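Local atomic coordinates of transcription factor GAMBIF1 (Anopheles gambiae, PDB entry 1BVO), a protein that binds DNA through the Rel-type specificity domain held here and probably acts as a sequence-specific transcription activator. Residues G75-K80 against C84-N89; V54-V59 against Y95-L100. All coordinates share one frame; numbering follows the deposited sequence.

Interaction 1 (G75-K80 against C84-N89); sequences GKEGCK and CTVEIN
This is a beta-hairpin contact at the edge of the five-stranded sheet of the Rel homology domain, where the outermost strand 79-80 turns back against strand 83-87. Cys79 and Cys84 face each other as an antiparallel non-hydrogen-bonded pair, with Cys79 CA and Cys84 CA 3.8 Å apart. Both side chains lie on one face of the sheet. Their first torsions differ. In Cys79 the sulfur is anti to the carbonyl carbon (chi1 -69°), while in Cys84 it is anti to the backbone N (chi1 173°). The two thus converge, and Cys79 SG lies 2.8 Å from Cys84 SG. One nearly straight backbone hydrogen bond lies next to the pair, from Thr85 N to Gly78 O at 2.9 Å. Gly78 has a positive phi (77°), which turns the chain as it enters the hairpin. Gly78 CA sits 4.1 Å from Val86 CG1. Val86 CG1 is also 4.0 Å from Glu77 CG, where the two side chains lie at a slant to each other. Cys84 SG lies 3.3 Å from Glu77 O. Around the contact, Cys84 touches Leu100 and Val86 touches Phe97, so this face turns to the domain interior. Lys76 N is bonded to Asn99 OD1, and this joins the incoming loop to a second loop. Between these two segments, one backbone hydrogen bond and the sulfur pair make the link. The disulfide seen for this pair ties the short edge strand covalently to its neighbour. The model spaces the sulfurs wider than an S-S bond, but at this resolution little rests on the exact distance.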
loop_
_atom_site.group_PDB
_atom_site.type_symbol
_atom_site.label_atom_id
_atom_site.label_comp_id
_atom_site.label_asym_id
_atom_site.label_seq_id
_atom_site.Cartn_x
_atom_site.Cartn_y
_atom_site.Cartn_z
ATOM N N GLY C 75 -22.223 6.921 3.240
ATOM C CA GLY C 75 -23.352 6.714 4.128
ATOM C C GLY C 75 -24.567 6.244 3.351
ATOM O O GLY C 75 -24.844 6.750 2.256
ATOM N N LYS C 76 -25.300 5.296 3.925
ATOM C CA LYS C 76 -26.494 4.733 3.294
ATOM C C LYS C 76 -27.356 5.869 2.769
ATOM O O LYS C 76 -27.985 5.734 1.718
ATOM C CB LYS C 76 -27.303 3.926 4.324
ATOM C CG LYS C 76 -27.895 2.610 3.842
ATOM C CD LYS C 76 -27.320 1.434 4.640
ATOM C CE LYS C 76 -27.668 1.538 6.132
ATOM N NZ LYS C 76 -26.484 1.379 7.072
ATOM N N GLU C 77 -27.304 7.015 3.444
ATOM C CA GLU C 77 -28.134 8.141 3.044
ATOM C C GLU C 77 -27.492 9.394 2.398
ATOM O O GLU C 77 -26.792 10.182 3.059
ATOM C CB GLU C 77 -29.044 8.514 4.231
ATOM C CG GLU C 77 -30.205 9.474 3.934
ATOM C CD GLU C 77 -31.134 9.020 2.812
ATOM O OE1 GLU C 77 -31.728 7.917 2.887
ATOM O OE2 GLU C 77 -31.307 9.812 1.858
ATOM N N GLY C 78 -27.710 9.506 1.079
ATOM C CA GLY C 78 -27.277 10.651 0.269
ATOM C C GLY C 78 -25.854 10.897 -0.202
ATOM O O GLY C 78 -25.588 11.863 -0.924
ATOM N N CYS C 79 -24.948 9.992 0.137
ATOM C CA CYS C 79 -23.535 10.091 -0.184
ATOM C C CYS C 79 -23.139 9.616 -1.572
ATOM O O CYS C 79 -23.254 8.434 -1.901
ATOM C CB CYS C 79 -22.730 9.355 0.886
ATOM S SG CYS C 79 -22.759 10.182 2.494
ATOM N N LYS C 80 -22.632 10.547 -2.370
ATOM C CA LYS C 80 -22.180 10.290 -3.732
ATOM C C LYS C 80 -20.922 11.130 -3.981
ATOM O O LYS C 80 -20.895 12.334 -3.705
ATOM C CB LYS C 80 -23.282 10.659 -4.739
ATOM C CG LYS C 80 -22.815 10.717 -6.208
ATOM C CD LYS C 80 -23.950 10.948 -7.220
ATOM C CE LYS C 80 -24.581 9.618 -7.684
ATOM N NZ LYS C 80 -24.997 9.653 -9.134
ATOM N N CYS C 84 -21.948 14.248 0.489
ATOM C CA CYS C 84 -23.202 13.703 0.904
ATOM C C CYS C 84 -24.263 14.786 0.965
ATOM O O CYS C 84 -24.166 15.712 1.757
ATOM C CB CYS C 84 -22.962 13.033 2.245
ATOM S SG CYS C 84 -24.387 12.451 3.033
ATOM N N THR C 85 -25.325 14.580 0.194
ATOM C CA THR C 85 -26.410 15.543 0.051
ATOM C C THR C 85 -27.795 15.027 0.472
ATOM O O THR C 85 -28.288 14.061 -0.105
ATOM C CB THR C 85 -26.524 15.943 -1.435
ATOM O OG1 THR C 85 -25.226 15.855 -2.049
ATOM C CG2 THR C 85 -27.072 17.352 -1.592
ATOM N N VAL C 86 -28.447 15.686 1.432
ATOM C CA VAL C 86 -29.788 15.274 1.861
ATOM C C VAL C 86 -30.738 16.467 2.032
ATOM O O VAL C 86 -30.301 17.578 2.334
ATOM C CB VAL C 86 -29.779 14.465 3.191
ATOM C CG1 VAL C 86 -29.011 13.171 3.025
ATOM C CG2 VAL C 86 -29.224 15.295 4.332
ATOM N N GLU C 87 -32.035 16.226 1.835
ATOM C CA GLU C 87 -33.049 17.266 1.996
ATOM C C GLU C 87 -33.569 17.299 3.433
ATOM O O GLU C 87 -33.891 16.255 4.018
ATOM C CB GLU C 87 -34.212 17.077 1.017
ATOM C CG GLU C 87 -35.260 18.180 1.137
ATOM C CD GLU C 87 -36.303 18.180 0.017
ATOM O OE1 GLU C 87 -36.288 17.290 -0.864
ATOM O OE2 GLU C 87 -37.142 19.103 0.019
ATOM N N ILE C 88 -33.624 18.509 3.986
ATOM C CA ILE C 88 -34.066 18.782 5.357
ATOM C C ILE C 88 -35.591 18.776 5.525
ATOM O O ILE C 88 -36.330 19.191 4.627
ATOM C CB ILE C 88 -33.540 20.187 5.842
ATOM C CG1 ILE C 88 -32.011 20.267 5.774
ATOM C CG2 ILE C 88 -33.961 20.467 7.257
ATOM C CD1 ILE C 88 -31.431 21.434 6.591
ATOM N N ASN C 89 -36.051 18.291 6.679
ATOM C CA ASN C 89 -37.473 18.271 7.019
ATOM C C ASN C 89 -37.959 19.709 6.850
ATOM O O ASN C 89 -37.509 20.602 7.563
ATOM C CB ASN C 89 -37.650 17.818 8.476
ATOM C CG ASN C 89 -39.108 17.774 8.912
ATOM O OD1 ASN C 89 -39.800 18.792 8.933
ATOM N ND2 ASN C 89 -39.575 16.593 9.277
#

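Interaction 2 (V54-V59 against Y95-L100); sequences VVVSCV and YTFNNL
Ser27 OG is gripped by two groups of segment 95-100, through hydrogen bonds with Asn99 ND2 and Asn98 O, and this holds the loop that follows Phe97. Across to segment 54-59 there is no hydrogen bond. The contact is purely apolar, and the backbones stay well apart. The nearest CA pair, Val54 CA and Tyr95 CA, is 9.0 Å apart, and side chains fill the gap. Phe97 and Val56 carry most of it, and Phe97 takes part in two of the three side-chain contacts. Its CG is anti to the carbonyl carbon (chi1 -61°), and the ring points across at the two valines. Val54 CG1 meets the ring at its edge, near the ring plane, 3.8 Å from Phe97 CZ. Val56 CG2 comes in obliquely, 3.5 Å from Phe97 CE2. The Val56 and Phe97 side chains run antiparallel, alongside one another. The other Val56 methyl, CG1, touches Leu100 CD2 more loosely at 4.3 Å. One face of the Phe97 ring is covered by its near neighbour Tyr95, whose CD1 stands 3.8 Å above the Phe97 ring plane, over its centre. The ring is thus held by a methyl at its edge and by an aromatic carbon over one face. The valines also touch strand 142-152: Val54 meets Val149 and Val56 meets Phe147, whose ring also meets that of Phe97. Val54 further reaches Ile43 of strand 42-46, so this is core packing between the five-stranded and three-stranded sheets of the immunoglobulin-like beta sandwich of the Rel DNA-binding domain.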
loop_
_atom_site.group_PDB
_atom_site.type_symbol
_atom_site.label_atom_id
_atom_site.label_comp_id
_atom_site.label_asym_id
_atom_site.label_seq_id
_atom_site.Cartn_x
_atom_site.Cartn_y
_atom_site.Cartn_z
ATOM N N VAL C 54 -29.059 20.013 2.247
ATOM C CA VAL C 54 -27.801 20.232 2.919
ATOM C C VAL C 54 -26.745 19.347 2.294
ATOM O O VAL C 54 -26.990 18.199 1.933
ATOM C CB VAL C 54 -27.906 19.941 4.426
ATOM C CG1 VAL C 54 -27.957 18.440 4.689
ATOM C CG2 VAL C 54 -26.744 20.578 5.177
ATOM N N VAL C 55 -25.586 19.946 2.084
ATOM C CA VAL C 55 -24.439 19.260 1.524
ATOM C C VAL C 55 -23.408 19.169 2.622
ATOM O O VAL C 55 -23.018 20.180 3.227
ATOM C CB VAL C 55 -23.809 20.051 0.374
ATOM C CG1 VAL C 55 -22.533 19.362 -0.108
ATOM C CG2 VAL C 55 -24.797 20.189 -0.762
ATOM N N VAL C 56 -22.966 17.959 2.894
ATOM C CA VAL C 56 -21.976 17.741 3.913
ATOM C C VAL C 56 -20.749 17.181 3.215
ATOM O O VAL C 56 -20.864 16.359 2.301
ATOM C CB VAL C 56 -22.467 16.741 4.970
ATOM C CG1 VAL C 56 -21.465 16.657 6.112
ATOM C CG2 VAL C 56 -23.833 17.145 5.475
ATOM N N SER C 57 -19.588 17.720 3.568
ATOM C CA SER C 57 -18.328 17.245 3.014
ATOM C C SER C 57 -17.241 17.544 4.030
ATOM O O SER C 57 -17.460 18.294 4.984
ATOM C CB SER C 57 -18.006 17.890 1.662
ATOM O OG SER C 57 -17.692 19.264 1.776
ATOM N N CYS C 58 -16.102 16.894 3.860
ATOM C CA CYS C 58 -14.968 17.063 4.743
ATOM C C CYS C 58 -14.113 18.251 4.348
ATOM O O CYS C 58 -13.719 18.390 3.181
ATOM C CB CYS C 58 -14.077 15.834 4.688
ATOM S SG CYS C 58 -14.725 14.382 5.492
ATOM N N VAL C 59 -13.802 19.095 5.315
ATOM C CA VAL C 59 -12.942 20.224 5.064
ATOM C C VAL C 59 -11.820 20.014 6.079
ATOM O O VAL C 59 -11.914 19.136 6.945
ATOM C CB VAL C 59 -13.666 21.545 5.280
ATOM C CG1 VAL C 59 -14.912 21.598 4.426
ATOM C CG2 VAL C 59 -13.991 21.735 6.743
ATOM N N TYR C 95 -32.096 17.998 10.790
ATOM C CA TYR C 95 -31.704 16.748 10.198
ATOM C C TYR C 95 -30.702 16.193 11.151
ATOM O O TYR C 95 -29.933 16.933 11.763
ATOM C CB TYR C 95 -31.087 16.921 8.809
ATOM C CG TYR C 95 -31.018 15.639 8.035
ATOM C CD1 TYR C 95 -30.013 14.708 8.283
ATOM C CD2 TYR C 95 -31.976 15.331 7.065
ATOM C CE1 TYR C 95 -29.957 13.506 7.595
ATOM C CE2 TYR C 95 -31.937 14.137 6.367
ATOM C CZ TYR C 95 -30.922 13.226 6.637
ATOM O OH TYR C 95 -30.850 12.034 5.960
ATOM N N THR C 96 -30.719 14.884 11.272
ATOM C CA THR C 96 -29.833 14.199 12.166
ATOM C C THR C 96 -29.132 13.176 11.284
ATOM O O THR C 96 -29.789 12.420 10.552
ATOM C CB THR C 96 -30.695 13.611 13.292
ATOM O OG1 THR C 96 -31.256 14.700 14.049
ATOM C CG2 THR C 96 -29.902 12.720 14.209
ATOM N N PHE C 97 -27.802 13.266 11.237
ATOM C CA PHE C 97 -27.007 12.368 10.419
ATOM C C PHE C 97 -26.733 11.106 11.199
ATOM O O PHE C 97 -25.811 11.059 12.010
ATOM C CB PHE C 97 -25.716 13.049 9.986
ATOM C CG PHE C 97 -25.949 14.278 9.173
ATOM C CD1 PHE C 97 -26.124 15.515 9.783
ATOM C CD2 PHE C 97 -26.090 14.178 7.798
ATOM C CE1 PHE C 97 -26.432 16.641 9.028
ATOM C CE2 PHE C 97 -26.396 15.297 7.029
ATOM C CZ PHE C 97 -26.573 16.528 7.647
ATOM N N ASN C 98 -27.536 10.080 10.958
ATOM C CA ASN C 98 -27.376 8.832 11.674
ATOM C C ASN C 98 -26.486 7.831 10.939
ATOM O O ASN C 98 -26.037 6.849 11.535
ATOM C CB ASN C 98 -28.735 8.225 11.982
ATOM C CG ASN C 98 -29.592 8.148 10.765
ATOM O OD1 ASN C 98 -29.594 7.140 10.067
ATOM N ND2 ASN C 98 -30.227 9.261 10.423
ATOM N N ASN C 99 -26.255 8.058 9.645
ATOM C CA ASN C 99 -25.361 7.188 8.872
ATOM C C ASN C 99 -24.442 8.079 8.043
ATOM O O ASN C 99 -24.762 8.437 6.907
ATOM C CB ASN C 99 -26.120 6.182 7.985
ATOM C CG ASN C 99 -25.254 4.952 7.603
ATOM O OD1 ASN C 99 -25.513 4.286 6.597
ATOM N ND2 ASN C 99 -24.265 4.631 8.419
ATOM N N LEU C 100 -23.378 8.540 8.697
ATOM C CA LEU C 100 -22.359 9.406 8.105
ATOM C C LEU C 100 -21.013 8.801 8.514
ATOM O O LEU C 100 -20.656 8.783 9.705
ATOM C CB LEU C 100 -22.476 10.835 8.664
ATOM C CG LEU C 100 -22.019 12.045 7.829
ATOM C CD1 LEU C 100 -22.829 12.126 6.549
ATOM C CD2 LEU C 100 -22.211 13.297 8.658
#

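In the fold
After strands 2-7 and 42-46, the chain forms 54-59 in the five-stranded sheet. It then passes through 75-80 and 84-89, where interaction 1 closes the hairpin; only three residues, one already in strand 83-87, separate its segments. Segment 95-100 follows, and interaction 2 closes a loop of 35 residues back onto 54-59. The contacts nest rather than cross: the hairpin lies wholly within the larger loop. The centres of interactions 1 and 2 are about 7 Å apart. Strand 83-87 pairs with strand 52-59, so both reach one sheet. Side chains also bridge them, with Glu77 and Val86 packing on Tyr95. Together they tie the hairpin edge, the sheet interior and strand 94-96 of the second sheet.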